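Local structure of nuclease-like protein (Chaetomium thermophilum, 6GRB) at residues Glu14-Leu18 against Cys19-Ile23; Thr170-Ala174 against Lys175-Glu179; Ala441-Glu445 against Thr446-Leu450. The protein probably acts as a structure-selective nuclease that resolves four-way DNA junctions and cuts 5'-flaps, using a metal-dependent active site. All coordinates share one frame; numbering follows the deposited sequence.

Interaction 1. Residues Glu14-Leu18 against Cys19-Ile23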
ATOM      1  N   GLU A  14     -12.539   3.564   5.102  1.00 66.62           N
ATOM      2  CA  GLU A  14     -12.394   5.015   5.053  1.00 65.47           C
ATOM      3  C   GLU A  14     -11.556   5.445   3.857  1.00 64.44           C
ATOM      4  O   GLU A  14     -10.404   5.015   3.712  1.00 63.97           O
ATOM      5  CB  GLU A  14     -11.755   5.564   6.322  1.00 65.13           C
ATOM      6  CG  GLU A  14     -11.672   7.061   6.225  1.00 64.15           C
ATOM      7  CD  GLU A  14     -11.020   7.708   7.424  1.00 63.79           C
ATOM      8  OE1 GLU A  14     -10.148   7.058   8.067  1.00 63.89           O
ATOM      9  OE2 GLU A  14     -11.399   8.881   7.710  1.00 63.52           O
ATOM     10  N   ARG A  15     -12.117   6.317   3.026  1.00 62.92           N
ATOM     11  CA  ARG A  15     -11.386   6.862   1.891  1.00 62.22           C
ATOM     12  C   ARG A  15     -10.527   7.960   2.506  1.00 61.30           C
ATOM     13  O   ARG A  15     -11.022   8.757   3.300  1.00 61.30           O
ATOM     14  CB  ARG A  15     -12.345   7.447   0.857  1.00 62.68           C
ATOM     15  CG  ARG A  15     -12.510   6.591  -0.388  1.00 62.99           C
ATOM     16  CD  ARG A  15     -11.316   6.733  -1.319  1.00 62.70           C
ATOM     17  NE  ARG A  15     -10.791   5.436  -1.735  1.00 62.94           N
ATOM     18  CZ  ARG A  15     -10.427   5.142  -2.980  1.00 63.32           C
ATOM     19  NH1 ARG A  15     -10.532   6.054  -3.937  1.00 63.59           N
ATOM     20  NH2 ARG A  15      -9.960   3.936  -3.268  1.00 63.61           N
ATOM     21  N   ILE A  16      -9.248   8.011   2.151  1.00 59.89           N
ATOM     22  CA  ILE A  16      -8.368   9.002   2.755  1.00 59.14           C
ATOM     23  C   ILE A  16      -7.214   9.297   1.808  1.00 58.64           C
ATOM     24  O   ILE A  16      -6.684   8.401   1.149  1.00 58.65           O
ATOM     25  CB  ILE A  16      -7.868   8.530   4.131  1.00 59.00           C
ATOM     26  CG1 ILE A  16      -7.084   9.642   4.820  1.00 58.37           C
ATOM     27  CG2 ILE A  16      -7.020   7.262   4.005  1.00 58.98           C
ATOM     28  CD1 ILE A  16      -6.528   9.202   6.149  1.00 58.39           C
ATOM     29  N   SER A  17      -6.847  10.573   1.730  1.00 58.52           N
ATOM     30  CA  SER A  17      -5.719  11.016   0.923  1.00 58.27           C
ATOM     31  C   SER A  17      -4.417  10.352   1.381  1.00 57.57           C
ATOM     32  O   SER A  17      -3.996  10.524   2.529  1.00 57.12           O
ATOM     33  CB  SER A  17      -5.624  12.537   1.028  1.00 58.30           C
ATOM     34  OG  SER A  17      -4.330  13.018   0.748  1.00 58.04           O
ATOM     35  N   LEU A  18      -3.766   9.617   0.476  1.00 55.62           N
ATOM     36  CA  LEU A  18      -2.474   9.006   0.794  1.00 54.93           C
ATOM     37  C   LEU A  18      -1.465  10.040   1.292  1.00 54.43           C
ATOM     38  O   LEU A  18      -0.660   9.771   2.194  1.00 53.96           O
ATOM     39  CB  LEU A  18      -1.927   8.286  -0.438  1.00 55.07           C
ATOM     40  CG  LEU A  18      -0.723   7.368  -0.271  1.00 54.43           C
ATOM     41  CD1 LEU A  18      -0.885   6.486   0.970  1.00 54.36           C
ATOM     42  CD2 LEU A  18      -0.557   6.507  -1.519  1.00 54.74           C
ATOM     43  N   CYS A  19      -1.492  11.233   0.708  1.00 56.62           N
ATOM     44  CA  CYS A  19      -0.681  12.319   1.234  1.00 56.39           C
ATOM     45  C   CYS A  19      -1.017  12.618   2.698  1.00 56.12           C
ATOM     46  O   CYS A  19      -0.123  12.943   3.485  1.00 55.80           O
ATOM     47  CB  CYS A  19      -0.853  13.560   0.360  1.00 57.18           C
ATOM     48  SG  CYS A  19      -0.172  15.065   1.079  1.00 57.19           S
ATOM     49  N   LYS A  20      -2.292  12.525   3.092  1.00 57.31           N
ATOM     50  CA  LYS A  20      -2.604  12.809   4.495  1.00 57.24           C
ATOM     51  C   LYS A  20      -2.054  11.729   5.417  1.00 57.05           C
ATOM     52  O   LYS A  20      -1.571  12.033   6.510  1.00 57.00           O
ATOM     53  CB  LYS A  20      -4.102  12.962   4.717  1.00 57.75           C
ATOM     54  CG  LYS A  20      -4.403  13.386   6.148  1.00 57.86           C
ATOM     55  CD  LYS A  20      -5.865  13.583   6.426  1.00 58.38           C
ATOM     56  CE  LYS A  20      -6.137  13.440   7.912  1.00 58.63           C
ATOM     57  NZ  LYS A  20      -5.304  14.434   8.639  1.00 58.40           N
ATOM     58  N   LEU A  21      -2.101  10.464   4.997  1.00 56.37           N
ATOM     59  CA  LEU A  21      -1.531   9.402   5.817  1.00 56.48           C
ATOM     60  C   LEU A  21      -0.031   9.562   5.946  1.00 56.09           C
ATOM     61  O   LEU A  21       0.528   9.396   7.034  1.00 56.33           O
ATOM     62  CB  LEU A  21      -1.848   8.036   5.220  1.00 56.80           C
ATOM     63  CG  LEU A  21      -3.275   7.536   5.306  1.00 57.53           C
ATOM     64  CD1 LEU A  21      -3.410   6.333   4.382  1.00 57.83           C
ATOM     65  CD2 LEU A  21      -3.622   7.170   6.743  1.00 58.27           C
ATOM     66  N   ALA A  22       0.647   9.841   4.832  1.00 55.44           N
ATOM     67  CA  ALA A  22       2.096  10.008   4.873  1.00 55.26           C
ATOM     68  C   ALA A  22       2.500  11.168   5.785  1.00 55.31           C
ATOM     69  O   ALA A  22       3.418  11.037   6.603  1.00 55.50           O
ATOM     70  CB  ALA A  22       2.634  10.227   3.456  1.00 55.06           C
ATOM     71  N   ILE A  23       1.827  12.317   5.652  1.00 55.83           N
ATOM     72  CA  ILE A  23       2.258  13.495   6.389  1.00 55.92           C
ATOM     73  C   ILE A  23       1.820  13.436   7.859  1.00 56.15           C
ATOM     74  O   ILE A  23       2.534  13.934   8.737  1.00 56.28           O
ATOM     75  CB  ILE A  23       1.751  14.758   5.678  1.00 56.09           C
ATOM     76  CG1 ILE A  23       2.411  14.889   4.302  1.00 56.19           C
ATOM     77  CG2 ILE A  23       2.023  16.004   6.498  1.00 56.28           C
ATOM     78  CD1 ILE A  23       3.915  15.209   4.340  1.00 56.27           C
TER
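The flat groups that meet here are two peptide carbonyls, S17 and L18, each offering its oxygen to the first turn of helix 18-29; no ring takes part. S17 O receives L21 N at 3.1 Å, with the donor nearly along the C=O axis, and a second, weak bond comes from K20 N. L18 O is met by A22 N at 2.9 Å, the donor tilted only 19° from the carbonyl plane. This is a serine N-cap joined to a hydrophobic staple, where strand 14-17 of the XPG N-terminal domain turns into a helix, the axes of strand 14-17 and of helical residues 19-23 lying at 72°.

The cap itself is S17 OG, placed anti to the backbone N (chi1 157°) beside its own carbonyl carbon, from where it reaches K20 N at 3.1 Å. That N-H therefore has both the hydroxyl and, weakly, the S17 carbonyl as acceptors. OG also has a weak hydrogen bond to S373 O.

The staple adds an apolar tie between the strand end and the helix. I16 and L21, the residues just before the cap and four after it, cross obliquely and touch through two pairs of methyls: I16 CD1 lies 3.6 Å from L21 CD2, and I16 CG2 3.7 Å from L21 CD1. L18 CD1 adds a looser touch, 4.2 Å from L21 CD1. L21 also touches V169 and L171 of the adjoining strand 168-173. K20 sends its amine away to a salt bridge with D24, while its CB stays 3.3 Å from S17 O.

Interaction 2. Residues Thr170-Ala174 against Lys175-Glu179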
ATOM      1  N   THR A 170      -8.355   3.310   0.322  1.00 58.59           N
ATOM      2  CA  THR A 170      -9.422   2.900   1.229  1.00 59.45           C
ATOM      3  C   THR A 170      -8.799   2.191   2.434  1.00 59.70           C
ATOM      4  O   THR A 170      -8.164   1.136   2.281  1.00 60.04           O
ATOM      5  CB  THR A 170     -10.425   1.999   0.493  1.00 60.63           C
ATOM      6  OG1 THR A 170     -11.042   2.742  -0.569  1.00 60.59           O
ATOM      7  CG2 THR A 170     -11.494   1.516   1.437  1.00 61.73           C
ATOM      8  N   LEU A 171      -8.953   2.791   3.622  1.00 60.95           N
ATOM      9  CA  LEU A 171      -8.291   2.320   4.837  1.00 61.38           C
ATOM     10  C   LEU A 171      -9.236   1.428   5.617  1.00 63.14           C
ATOM     11  O   LEU A 171     -10.389   1.796   5.854  1.00 63.60           O
ATOM     12  CB  LEU A 171      -7.840   3.471   5.748  1.00 60.60           C
ATOM     13  CG  LEU A 171      -7.107   3.119   7.075  1.00 61.17           C
ATOM     14  CD1 LEU A 171      -6.205   4.276   7.478  1.00 59.93           C
ATOM     15  CD2 LEU A 171      -7.999   2.765   8.261  1.00 62.67           C
ATOM     16  N   HIS A 172      -8.738   0.280   6.032  1.00 60.06           N
ATOM     17  CA  HIS A 172      -9.449  -0.602   6.940  0.50 62.11           C
ATOM     18  C   HIS A 172      -8.596  -0.829   8.180  1.00 62.93           C
ATOM     19  O   HIS A 172      -7.372  -0.985   8.089  1.00 62.46           O
ATOM     20  CB  HIS A 172      -9.789  -1.928   6.274  0.50 63.40           C
ATOM     21  CG  HIS A 172     -10.969  -1.855   5.358  0.50 63.33           C
ATOM     22  ND1 HIS A 172     -12.265  -1.987   5.806  0.50 64.52           N
ATOM     23  CD2 HIS A 172     -11.049  -1.670   4.019  0.50 62.36           C
ATOM     24  CE1 HIS A 172     -13.093  -1.889   4.781  0.50 64.25           C
ATOM     25  NE2 HIS A 172     -12.381  -1.691   3.687  0.50 63.04           N
ATOM     26  N   ASP A 173      -9.253  -0.838   9.332  1.00 68.05           N
ATOM     27  CA  ASP A 173      -8.595  -0.928  10.625  1.00 68.78           C
ATOM     28  C   ASP A 173      -9.135  -2.164  11.329  1.00 71.24           C
ATOM     29  O   ASP A 173     -10.321  -2.218  11.668  1.00 71.92           O
ATOM     30  CB  ASP A 173      -8.856   0.349  11.435  1.00 67.60           C
ATOM     31  CG  ASP A 173      -7.944   0.489  12.651  1.00 67.67           C
ATOM     32  OD1 ASP A 173      -7.244   1.513  12.736  1.00 66.13           O
ATOM     33  OD2 ASP A 173      -7.939  -0.399  13.526  1.00 69.23           O
ATOM     34  N   ALA A 174      -8.260  -3.151  11.542  1.00 68.34           N
ATOM     35  CA  ALA A 174      -8.644  -4.358  12.270  1.00 70.63           C
ATOM     36  C   ALA A 174      -9.156  -4.048  13.675  1.00 70.65           C
ATOM     37  O   ALA A 174     -10.036  -4.750  14.185  1.00 72.06           O
ATOM     38  CB  ALA A 174      -7.463  -5.316  12.336  1.00 71.42           C
ATOM     39  N   LYS A 175      -8.629  -3.000  14.312  1.00 77.31           N
ATOM     40  CA  LYS A 175      -9.040  -2.701  15.678  1.00 77.43           C
ATOM     41  C   LYS A 175     -10.463  -2.164  15.715  1.00 77.38           C
ATOM     42  O   LYS A 175     -11.224  -2.479  16.643  1.00 78.36           O
ATOM     43  CB  LYS A 175      -8.071  -1.710  16.327  1.00 75.94           C
ATOM     44  CG  LYS A 175      -8.213  -1.607  17.850  1.00 76.36           C
ATOM     45  CD  LYS A 175      -7.839  -0.209  18.397  1.00 74.86           C
ATOM     46  CE  LYS A 175      -6.309   0.073  18.395  1.00 73.87           C
ATOM     47  NZ  LYS A 175      -5.936   1.262  19.265  1.00 72.88           N
ATOM     48  N   LYS A 176     -10.854  -1.363  14.709  1.00 74.97           N
ATOM     49  CA  LYS A 176     -12.218  -0.836  14.683  1.00 74.83           C
ATOM     50  C   LYS A 176     -13.205  -1.870  14.151  1.00 76.30           C
ATOM     51  O   LYS A 176     -14.326  -1.979  14.664  1.00 77.02           O
ATOM     52  CB  LYS A 176     -12.276   0.449  13.852  1.00 72.93           C
ATOM     53  CG  LYS A 176     -11.060   1.320  14.059  1.00 71.50           C
ATOM     54  CD  LYS A 176     -11.245   2.791  13.696  1.00 69.76           C
ATOM     55  CE  LYS A 176      -9.856   3.467  13.675  1.00 68.38           C
ATOM     56  NZ  LYS A 176      -9.843   4.960  13.498  1.00 66.84           N
ATOM     57  N   ILE A 177     -12.810  -2.627  13.118  1.00 71.29           N
ATOM     58  CA  ILE A 177     -13.681  -3.671  12.576  1.00 72.75           C
ATOM     59  C   ILE A 177     -14.109  -4.618  13.685  1.00 74.52           C
ATOM     60  O   ILE A 177     -15.306  -4.834  13.918  1.00 75.12           O
ATOM     61  CB  ILE A 177     -12.985  -4.428  11.428  1.00 73.17           C
ATOM     62  CG1 ILE A 177     -12.843  -3.522  10.214  1.00 71.13           C
ATOM     63  CG2 ILE A 177     -13.773  -5.670  11.054  1.00 74.94           C
ATOM     64  CD1 ILE A 177     -11.984  -4.093   9.101  1.00 70.95           C
ATOM     65  N   ALA A 178     -13.129  -5.161  14.415  1.00 76.95           N
ATOM     66  CA  ALA A 178     -13.408  -6.189  15.415  1.00 78.47           C
ATOM     67  C   ALA A 178     -14.338  -5.683  16.513  1.00 78.27           C
ATOM     68  O   ALA A 178     -15.136  -6.457  17.063  1.00 79.43           O
ATOM     69  CB  ALA A 178     -12.100  -6.704  16.008  1.00 78.71           C
ATOM     70  N   GLU A 179     -14.265  -4.396  16.841  1.00 82.21           N
ATOM     71  CA  GLU A 179     -15.138  -3.820  17.846  1.00 82.08           C
ATOM     72  C   GLU A 179     -16.265  -2.998  17.231  1.00 81.38           C
ATOM     73  O   GLU A 179     -16.971  -2.293  17.959  1.00 81.11           O
ATOM     74  CB  GLU A 179     -14.320  -2.978  18.827  1.00 81.14           C
ATOM     75  CG  GLU A 179     -13.824  -1.685  18.242  1.00 79.40           C
ATOM     76  CD  GLU A 179     -12.871  -0.924  19.158  1.00 78.54           C
ATOM     77  OE1 GLU A 179     -12.346  -1.517  20.143  1.00 79.28           O
ATOM     78  OE2 GLU A 179     -12.650   0.284  18.871  1.00 77.09           O
TER
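D173 OD2 takes two backbone N-H groups at the start of helix 174-178, from K175 N at 2.8 Å and from K176 N at 3.3 Å. This is an aspartate N-cap, with the K175 bond closing an Asx turn, at the point where strand 168-173 of the XPG I-region gives way to a helix. The two donors come differently: K175 N uses the anti lone pair of OD2, whereas K176 N approaches from above the carboxylate plane, 44° out of it. With CG anti to the backbone N (chi1 -166°), the carboxylate swings over the helix start. Cutting this side chain back to an alanine would probably leave K175 N without its acceptor and K176 N with only its weak bond to D173 O. The main chain continues the pattern: I177 N reaches D173 O at 2.9 Å, and A178 N reaches A174 O.

Outward, the extended K176 chain slants across the aspartate, its CG 3.5 Å from D173 CG and its CE 3.4 Å from D173 OD1. The K176 amine stays beyond salt-bridge range, though its positive charge nearby is likely to favour the ionised form of the carboxylate.

H172, on the buried side, is modelled in two conformers; in the one described, its ring meets Y7 and its ND1 lies 3.9 Å from I177 CD1. I177 also rests on I10 of helix 6-10, and its CG1 sits 3.2 Å from D173 O.

Interaction 3. Residues Ala441-Glu445 against Thr446-Leu450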
ATOM      1  N   ALA A 441       5.710  23.528  -8.074  1.00 70.85           N
ATOM      2  CA  ALA A 441       5.065  22.337  -7.544  1.00 69.30           C
ATOM      3  C   ALA A 441       4.454  22.640  -6.183  1.00 67.55           C
ATOM      4  O   ALA A 441       4.935  23.511  -5.452  1.00 67.15           O
ATOM      5  CB  ALA A 441       6.056  21.184  -7.405  1.00 68.07           C
ATOM      6  N   TRP A 442       3.397  21.910  -5.843  1.00 69.99           N
ATOM      7  CA  TRP A 442       2.833  21.937  -4.497  1.00 68.27           C
ATOM      8  C   TRP A 442       3.493  20.848  -3.657  1.00 66.61           C
ATOM      9  O   TRP A 442       3.406  19.656  -3.990  1.00 66.17           O
ATOM     10  CB  TRP A 442       1.317  21.740  -4.514  1.00 68.05           C
ATOM     11  CG  TRP A 442       0.523  22.889  -5.057  1.00 69.08           C
ATOM     12  CD1 TRP A 442      -0.114  22.941  -6.256  1.00 70.25           C
ATOM     13  CD2 TRP A 442       0.242  24.135  -4.401  1.00 68.83           C
ATOM     14  NE1 TRP A 442      -0.757  24.145  -6.403  1.00 70.60           N
ATOM     15  CE2 TRP A 442      -0.558  24.894  -5.275  1.00 69.81           C
ATOM     16  CE3 TRP A 442       0.590  24.679  -3.162  1.00 67.89           C
ATOM     17  CZ2 TRP A 442      -1.017  26.171  -4.950  1.00 69.85           C
ATOM     18  CZ3 TRP A 442       0.133  25.935  -2.832  1.00 68.05           C
ATOM     19  CH2 TRP A 442      -0.656  26.675  -3.726  1.00 69.03           C
ATOM     20  N   VAL A 443       4.140  21.250  -2.566  1.00 66.13           N
ATOM     21  CA  VAL A 443       4.819  20.304  -1.679  1.00 64.65           C
ATOM     22  C   VAL A 443       4.264  20.478  -0.269  1.00 63.57           C
ATOM     23  O   VAL A 443       4.036  21.622   0.164  1.00 63.93           O
ATOM     24  CB  VAL A 443       6.345  20.491  -1.730  1.00 64.90           C
ATOM     25  CG1 VAL A 443       7.038  19.512  -0.802  1.00 63.74           C
ATOM     26  CG2 VAL A 443       6.839  20.311  -3.159  1.00 65.84           C
ATOM     27  N   PRO A 444       3.993  19.385   0.454  1.00 63.48           N
ATOM     28  CA  PRO A 444       3.441  19.509   1.822  1.00 62.70           C
ATOM     29  C   PRO A 444       4.336  20.332   2.735  1.00 62.67           C
ATOM     30  O   PRO A 444       5.549  20.125   2.794  1.00 62.62           O
ATOM     31  CB  PRO A 444       3.334  18.052   2.293  1.00 61.71           C
ATOM     32  CG  PRO A 444       3.109  17.281   1.007  1.00 61.97           C
ATOM     33  CD  PRO A 444       3.910  18.000  -0.055  1.00 62.98           C
ATOM     34  N   GLU A 445       3.713  21.267   3.460  1.00 67.37           N
ATOM     35  CA  GLU A 445       4.448  22.238   4.274  1.00 67.52           C
ATOM     36  C   GLU A 445       5.386  21.559   5.276  1.00 66.90           C
ATOM     37  O   GLU A 445       6.485  22.063   5.539  1.00 67.18           O
ATOM     38  CB  GLU A 445       3.463  23.166   5.006  1.00 67.59           C
ATOM     39  CG  GLU A 445       4.118  24.245   5.830  1.00 67.83           C
ATOM     40  CD  GLU A 445       3.111  25.063   6.636  1.00 67.87           C
ATOM     41  OE1 GLU A 445       2.028  24.524   6.942  1.00 67.50           O
ATOM     42  OE2 GLU A 445       3.391  26.245   6.975  1.00 68.33           O
ATOM     43  N   THR A 446       4.985  20.426   5.855  1.00 64.52           N
ATOM     44  CA  THR A 446       5.885  19.881   6.859  1.00 64.23           C
ATOM     45  C   THR A 446       7.095  19.209   6.225  1.00 64.35           C
ATOM     46  O   THR A 446       8.161  19.144   6.852  1.00 64.50           O
ATOM     47  CB  THR A 446       5.159  18.927   7.818  1.00 63.75           C
ATOM     48  OG1 THR A 446       4.573  17.843   7.098  1.00 63.51           O
ATOM     49  CG2 THR A 446       4.102  19.645   8.609  1.00 63.96           C
ATOM     50  N   ILE A 447       6.986  18.746   4.979  1.00 63.30           N
ATOM     51  CA  ILE A 447       8.196  18.278   4.307  1.00 63.61           C
ATOM     52  C   ILE A 447       9.147  19.449   4.053  1.00 64.42           C
ATOM     53  O   ILE A 447      10.370  19.302   4.138  1.00 64.81           O
ATOM     54  CB  ILE A 447       7.844  17.506   3.015  1.00 63.58           C
ATOM     55  CG1 ILE A 447       7.295  16.129   3.363  1.00 62.84           C
ATOM     56  CG2 ILE A 447       9.063  17.353   2.109  1.00 64.22           C
ATOM     57  CD1 ILE A 447       7.148  15.220   2.189  1.00 62.78           C
ATOM     58  N   LEU A 448       8.612  20.637   3.809  1.00 65.33           N
ATOM     59  CA  LEU A 448       9.466  21.793   3.548  1.00 66.23           C
ATOM     60  C   LEU A 448      10.083  22.364   4.825  1.00 66.15           C
ATOM     61  O   LEU A 448      11.163  22.965   4.774  1.00 66.81           O
ATOM     62  CB  LEU A 448       8.670  22.875   2.815  1.00 66.92           C
ATOM     63  CG  LEU A 448       8.082  22.591   1.434  1.00 67.46           C
ATOM     64  CD1 LEU A 448       7.466  23.866   0.890  1.00 68.48           C
ATOM     65  CD2 LEU A 448       9.127  22.059   0.487  1.00 68.00           C
ATOM     66  N   LYS A 449       9.421  22.210   5.971  1.00 69.70           N
ATOM     67  CA  LYS A 449      10.040  22.682   7.199  1.00 69.74           C
ATOM     68  C   LYS A 449      11.261  21.849   7.563  1.00 69.82           C
ATOM     69  O   LYS A 449      12.165  22.361   8.230  1.00 70.20           O
ATOM     70  CB  LYS A 449       9.016  22.689   8.330  1.00 69.16           C
ATOM     71  CG  LYS A 449       7.904  23.715   8.130  1.00 69.19           C
ATOM     72  CD  LYS A 449       6.899  23.674   9.258  1.00 69.11           C
ATOM     73  CE  LYS A 449       5.809  24.708   9.074  1.00 69.20           C
ATOM     74  NZ  LYS A 449       4.770  24.693  10.155  1.00 68.75           N
ATOM     75  N   LEU A 450      11.322  20.597   7.089  1.00 69.12           N
ATOM     76  CA  LEU A 450      12.435  19.703   7.383  1.00 69.40           C
ATOM     77  C   LEU A 450      13.626  19.966   6.467  1.00 70.28           C
ATOM     78  O   LEU A 450      14.780  20.001   6.918  1.00 70.88           O
ATOM     79  CB  LEU A 450      11.974  18.244   7.246  1.00 68.96           C
ATOM     80  CG  LEU A 450      10.827  17.796   8.166  1.00 68.27           C
ATOM     81  CD1 LEU A 450      10.503  16.317   7.943  1.00 68.02           C
ATOM     82  CD2 LEU A 450      11.132  18.108   9.644  1.00 68.42           C
TER
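K449 runs back over E445, one helical turn earlier, and touches it along most of its length. Its CB lies 3.8 Å from E445 O, the carbonyl that also accepts K449 N, and CG comes closer to the same oxygen, at 3.4 Å. CD is still 4.1 Å from E445 O, CE packs 3.6 Å from E445 OE2, and NZ ends 3.8 Å from that carboxylate oxygen, a long salt bridge. Every torsion beyond chi1 is near 180°, and the straight chain that results spans the distance from carbonyl to carboxylate.

E445 is extended as well, and the two chains slant across each other. Its other oxygen, OE1, has a salt bridge to R368, and OE2 lies close to OE2 of E460. That crowding of like charge could raise the proton affinity of the pair, an effect R368 and K449 would be expected to soften.

The turn is also tied by a hydrophobic staple around the N-cap position P444. V443 CG1 reaches L448 CD2 at 3.5 Å, and the two side chains cross at about a right angle. P444 has no side-chain acceptor to offer, but P444 O takes L448 N at 3.3 Å and, weakly, I447 N.

Here the last strand of the three-stranded antiparallel sheet in the GEN1 C-terminal domain turns into helix 445-451; strand residues 441-444 and helical residues 446-450 have axes at 81°. L448 packs on L380 and V382 of strand 377-384 and on V456 of helix 453-464; V443 and I447 face helix 318-340, and helix 18-29 covers P444, T446 and I447.

In the fold
Three strand-to-helix turns come in series along the chain, in the XPG N-terminal domain, the XPG I-region and the GEN1 C-terminal domain. Interactions 1 and 2, centres about 16 Å apart, share the mixed seven-stranded sheet of the nuclease core: strands 14-17 and 168-173 are neighbours there, joined by E14 O to L171 N (2.7 Å). Interaction 3 lies on the separate three-stranded sheet, its centre about 15 Å from that of interaction 1; I23 packs on P444 and I447, and C19 on P444. Interactions 2 and 3 do not meet, their nearest atoms being about 17 Å apart. Helix 18-29 therefore lies between the core sheet and the C-terminal domain and touches both, while interaction 2 lies nearest the magnesium site.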